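Local coordinates for putative mannose-6-phosphate isomerase YvyI (Bacillus subtilis, PDB 1QWR), which probably catalyses the interconversion of D-mannose 6-phosphate and D-fructose 6-phosphate, using one zinc ion per subunit, at residues Val197-Tyr200 with Asp201-Asp204; Glu143-Thr146 with Met147-Gly151. All blocks are in the same frame, centred on the assembly; numbering follows the deposited sequence.

Contact 1: Val197-Tyr200 with Asp201-Asp204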
loop_
_atom_site.group_PDB
_atom_site.type_symbol
_atom_site.label_atom_id
_atom_site.label_comp_id
_atom_site.label_asym_id
_atom_site.label_seq_id
_atom_site.Cartn_x
_atom_site.Cartn_y
_atom_site.Cartn_z
ATOM N N VAL A 197 5.094 17.922 -6.673
ATOM C CA VAL A 197 5.846 18.916 -7.421
ATOM C C VAL A 197 5.066 19.296 -8.676
ATOM O O VAL A 197 5.247 20.382 -9.216
ATOM C CB VAL A 197 7.264 18.418 -7.821
ATOM C CG1 VAL A 197 8.021 17.951 -6.571
ATOM C CG2 VAL A 197 7.190 17.305 -8.841
ATOM N N TYR A 198 4.178 18.411 -9.124
ATOM C CA TYR A 198 3.394 18.668 -10.333
ATOM C C TYR A 198 2.124 17.833 -10.369
ATOM O O TYR A 198 2.159 16.633 -10.078
ATOM C CB TYR A 198 4.230 18.350 -11.572
ATOM C CG TYR A 198 3.560 18.728 -12.874
ATOM C CD1 TYR A 198 3.010 19.995 -13.046
ATOM C CD2 TYR A 198 3.508 17.831 -13.943
ATOM C CE1 TYR A 198 2.418 20.369 -14.261
ATOM C CE2 TYR A 198 2.922 18.198 -15.162
ATOM C CZ TYR A 198 2.378 19.468 -15.307
ATOM O OH TYR A 198 1.775 19.829 -16.494
ATOM N N ASP A 199 1.008 18.463 -10.734
ATOM C CA ASP A 199 -0.282 17.770 -10.791
ATOM C C ASP A 199 -1.040 18.051 -12.088
ATOM O O ASP A 199 -2.275 18.083 -12.105
ATOM C CB ASP A 199 -1.151 18.157 -9.594
ATOM C CG ASP A 199 -2.332 17.219 -9.404
ATOM O OD1 ASP A 199 -2.171 16.010 -9.655
ATOM O OD2 ASP A 199 -3.418 17.675 -8.983
ATOM N N TYR A 200 -0.282 18.293 -13.156
ATOM C CA TYR A 200 -0.849 18.521 -14.474
ATOM C C TYR A 200 -1.855 19.667 -14.558
ATOM O O TYR A 200 -2.709 19.676 -15.444
ATOM C CB TYR A 200 -1.483 17.209 -14.953
ATOM C CG TYR A 200 -0.492 16.074 -15.021
ATOM C CD1 TYR A 200 0.422 15.988 -16.073
ATOM C CD2 TYR A 200 -0.414 15.120 -14.001
ATOM C CE1 TYR A 200 1.390 14.980 -16.108
ATOM C CE2 TYR A 200 0.550 14.112 -14.023
ATOM C CZ TYR A 200 1.448 14.047 -15.078
ATOM O OH TYR A 200 2.401 13.055 -15.117
ATOM N N ASP A 201 -1.744 20.632 -13.648
ATOM C CA ASP A 201 -2.636 21.794 -13.608
ATOM C C ASP A 201 -4.122 21.447 -13.566
ATOM O O ASP A 201 -4.955 22.154 -14.155
ATOM C CB ASP A 201 -2.365 22.699 -14.813
ATOM C CG ASP A 201 -0.930 23.185 -14.854
ATOM O OD1 ASP A 201 -0.531 23.913 -13.924
ATOM O OD2 ASP A 201 -0.202 22.831 -15.805
ATOM N N ARG A 202 -4.457 20.376 -12.854
ATOM C CA ARG A 202 -5.841 19.938 -12.755
ATOM C C ARG A 202 -6.620 20.563 -11.616
ATOM O O ARG A 202 -6.046 20.995 -10.626
ATOM C CB ARG A 202 -5.894 18.422 -12.614
ATOM C CG ARG A 202 -5.397 17.700 -13.838
ATOM C CD ARG A 202 -5.404 16.195 -13.628
ATOM N NE ARG A 202 -4.424 15.766 -12.628
ATOM C CZ ARG A 202 -4.100 14.495 -12.419
ATOM N NH1 ARG A 202 -4.690 13.545 -13.140
ATOM N NH2 ARG A 202 -3.163 14.170 -11.525
ATOM N N LEU A 203 -7.940 20.597 -11.767
ATOM C CA LEU A 203 -8.832 21.142 -10.756
ATOM C C LEU A 203 -9.566 19.994 -10.082
ATOM O O LEU A 203 -9.864 18.981 -10.722
ATOM C CB LEU A 203 -9.858 22.090 -11.387
ATOM C CG LEU A 203 -9.337 23.385 -12.014
ATOM C CD1 LEU A 203 -8.546 24.188 -10.975
ATOM C CD2 LEU A 203 -8.474 23.056 -13.211
ATOM N N ASP A 204 -9.848 20.153 -8.792
ATOM C CA ASP A 204 -10.550 19.133 -8.020
ATOM C C ASP A 204 -12.067 19.364 -8.082
ATOM O O ASP A 204 -12.529 20.324 -8.708
ATOM C CB ASP A 204 -10.055 19.150 -6.565
ATOM C CG ASP A 204 -10.738 20.213 -5.713
ATOM O OD1 ASP A 204 -10.901 21.366 -6.170
ATOM O OD2 ASP A 204 -11.104 19.890 -4.563
HETATM O O HOH W 1 -3.876 20.250 -9.273
HETATM O O HOH W 2 0.066 21.067 -11.398
#
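Arg202 curls back to hold Asp199 at two points, so that one side chain braces a tight turn. Its NH2 forms a salt bridge with Asp199 OD1 (2.8 Å, N-H...O 163°); the oxygen lies in the guanidinium plane but is itself met from above the carboxylate plane. NE turns to the backbone instead, donating to Asp199 O at 3.2 Å. The same oxygen accepts Arg202 N at 3.3 Å, the two donors arriving from opposite faces of its carbonyl plane. A bend of -67° at chi3 brings the guanidinium round to this side-on grip. Tyr200 CD2 sits over the rim of one guanidinium face, 3.8 Å from NH2, with the ring turned 82° against it. The buried Asp199 is further secured by Arg210, which pairs with OD2, while Arg202 NH2 also reaches Asp95 O. Replacing Arg202 by an alanine is likely to take from Asp199 OD1 its salt-bridge partner and from Asp199 O its NE donor, though Arg210 would still pair with OD2. Tyr198 is held by its stack on Trp153.

The outer side is looser: exposed Asp201 brings OD2 only to within 3.7 Å of Tyr198 OH, at the ring edge. Two waters bridge the turn. One donates to both Asp199 OD2 (2.6 Å) and Arg202 O, the other accepts from the backbone N of Asp199 and of Asp201.

Just upstream, Val197 and Tyr198 face Ile98 in a classic beta bulge. The chain then passes through a beta turn closed by the bond from Arg202 N to Asp199 O, whose central residues, Tyr200 and Asp201, both adopt left-handed backbone conformations close to those of a type III' turn, here beside Arg196, the active-site residue inferred by similarity.

Contact 2: Glu143-Thr146 with Met147-Gly151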
loop_
_atom_site.group_PDB
_atom_site.type_symbol
_atom_site.label_atom_id
_atom_site.label_comp_id
_atom_site.label_asym_id
_atom_site.label_seq_id
_atom_site.Cartn_x
_atom_site.Cartn_y
_atom_site.Cartn_z
ATOM N N GLU A 143 19.966 21.665 -10.055
ATOM C CA GLU A 143 19.552 21.152 -11.362
ATOM C C GLU A 143 18.099 20.648 -11.291
ATOM O O GLU A 143 17.298 20.896 -12.189
ATOM C CB GLU A 143 20.495 20.018 -11.764
ATOM C CG GLU A 143 20.343 19.454 -13.174
ATOM C CD GLU A 143 21.519 18.548 -13.540
ATOM O OE1 GLU A 143 22.668 19.044 -13.577
ATOM O OE2 GLU A 143 21.317 17.345 -13.784
ATOM N N LEU A 144 17.767 19.937 -10.220
ATOM C CA LEU A 144 16.413 19.435 -10.045
ATOM C C LEU A 144 15.458 20.631 -10.045
ATOM O O LEU A 144 14.438 20.642 -10.759
ATOM C CB LEU A 144 16.314 18.668 -8.720
ATOM C CG LEU A 144 14.926 18.128 -8.347
ATOM C CD1 LEU A 144 14.561 17.028 -9.332
ATOM C CD2 LEU A 144 14.920 17.593 -6.896
ATOM N N VAL A 145 15.798 21.651 -9.261
ATOM C CA VAL A 145 14.977 22.853 -9.171
ATOM C C VAL A 145 14.805 23.499 -10.545
ATOM O O VAL A 145 13.689 23.842 -10.942
ATOM C CB VAL A 145 15.601 23.876 -8.208
ATOM C CG1 VAL A 145 14.969 25.254 -8.402
ATOM C CG2 VAL A 145 15.390 23.406 -6.776
ATOM N N THR A 146 15.915 23.653 -11.262
ATOM C CA THR A 146 15.900 24.251 -12.594
ATOM C C THR A 146 14.993 23.480 -13.561
ATOM O O THR A 146 14.160 24.069 -14.247
ATOM C CB THR A 146 17.323 24.294 -13.191
ATOM O OG1 THR A 146 18.178 25.050 -12.324
ATOM C CG2 THR A 146 17.309 24.931 -14.574
HETATM N N MSE A 147 15.160 22.163 -13.611
HETATM C CA MSE A 147 14.362 21.335 -14.501
HETATM C C MSE A 147 12.892 21.254 -14.145
HETATM O O MSE A 147 12.057 21.004 -15.016
HETATM C CB MSE A 147 14.950 19.941 -14.572
HETATM C CG MSE A 147 16.301 19.947 -15.197
HETATM SE SE MSE A 147 16.942 18.187 -15.455
HETATM C CE MSE A 147 16.060 17.777 -17.124
ATOM N N ILE A 148 12.562 21.460 -12.875
ATOM C CA ILE A 148 11.166 21.430 -12.469
ATOM C C ILE A 148 10.546 22.766 -12.856
ATOM O O ILE A 148 9.403 22.815 -13.308
ATOM C CB ILE A 148 10.997 21.218 -10.940
ATOM C CG1 ILE A 148 11.396 19.788 -10.561
ATOM C CG2 ILE A 148 9.553 21.490 -10.527
ATOM C CD1 ILE A 148 11.292 19.496 -9.076
ATOM N N ASN A 149 11.310 23.845 -12.684
ATOM C CA ASN A 149 10.825 25.182 -13.017
ATOM C C ASN A 149 10.556 25.369 -14.502
ATOM O O ASN A 149 9.674 26.132 -14.876
ATOM C CB ASN A 149 11.801 26.267 -12.539
ATOM C CG ASN A 149 11.640 26.581 -11.068
ATOM O OD1 ASN A 149 10.544 26.463 -10.522
ATOM N ND2 ASN A 149 12.724 26.997 -10.419
ATOM N N SER A 150 11.309 24.684 -15.352
ATOM C CA SER A 150 11.085 24.825 -16.781
ATOM C C SER A 150 10.162 23.703 -17.253
ATOM O O SER A 150 9.966 23.487 -18.453
ATOM C CB SER A 150 12.419 24.809 -17.544
ATOM O OG SER A 150 13.066 23.556 -17.460
ATOM N N GLY A 151 9.588 22.999 -16.283
ATOM C CA GLY A 151 8.680 21.911 -16.586
ATOM C C GLY A 151 9.227 20.918 -17.584
ATOM O O GLY A 151 8.468 20.346 -18.361
#
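Leu144 and Ile148, one helical turn apart, lie side by side and point the same way, Leu144 CG touching Ile148 CD1 at 4.0 Å. This buried apolar pair lies on the face that packs on Leu156 of helix 153-156. With CG1 beside its backbone N (chi1 -70°), Ile148 runs back along the preceding turn toward Leu144. The selenium of Met147, a selenomethionine, approaches Glu143 CG more distantly, at 4.3 Å.

Backbone hydrogen bonds supply the regular frame. Met147 N to Glu143 O is nearly straight (2.9 Å, 170°), and Ile148 N and Asn149 N make the same i to i-4 bonds to Leu144 O and Val145 O, the first less straight. Ser150 N still reaches Thr146 O, at 3.1 Å, and Ser150 OG adds a weak bond to that carbonyl.

Among polar side chains, Asn149 lays ND2 against Val145 CG1 at 3.5 Å. Thr146 OG1 and Glu143 OE2 bond backward instead, to Thr142 O and Arg139 N.

Ser150 is the first residue to leave helical geometry, and Gly151, with positive phi, follows. Gly151 N bonds to Ile148 O and Asp152 N to Met147 O, the paired closure that defines a Schellman motif at a helix C-terminus.

The two contacts follow one another in the chain, contact 2 first, and their centres lie about 17 Å apart, yet their nearest atoms come to about 4 Å without touching. Trp153 is the intermediary: it stacks on Tyr198 of contact 1 and meets Ile148 of contact 2. Contact 1 is the closer to the probable active site, the side chain of Asp199 lying about 5 Å from that of Arg196, about 5 Å from a bound sulfate, probably from the crystallisation liquor, and about 12 Å from the zinc ion. In contact 2 the side chain of Ile148 stays about 10 Å from that of Arg196, making 143-151 a more peripheral neighbour of the same region.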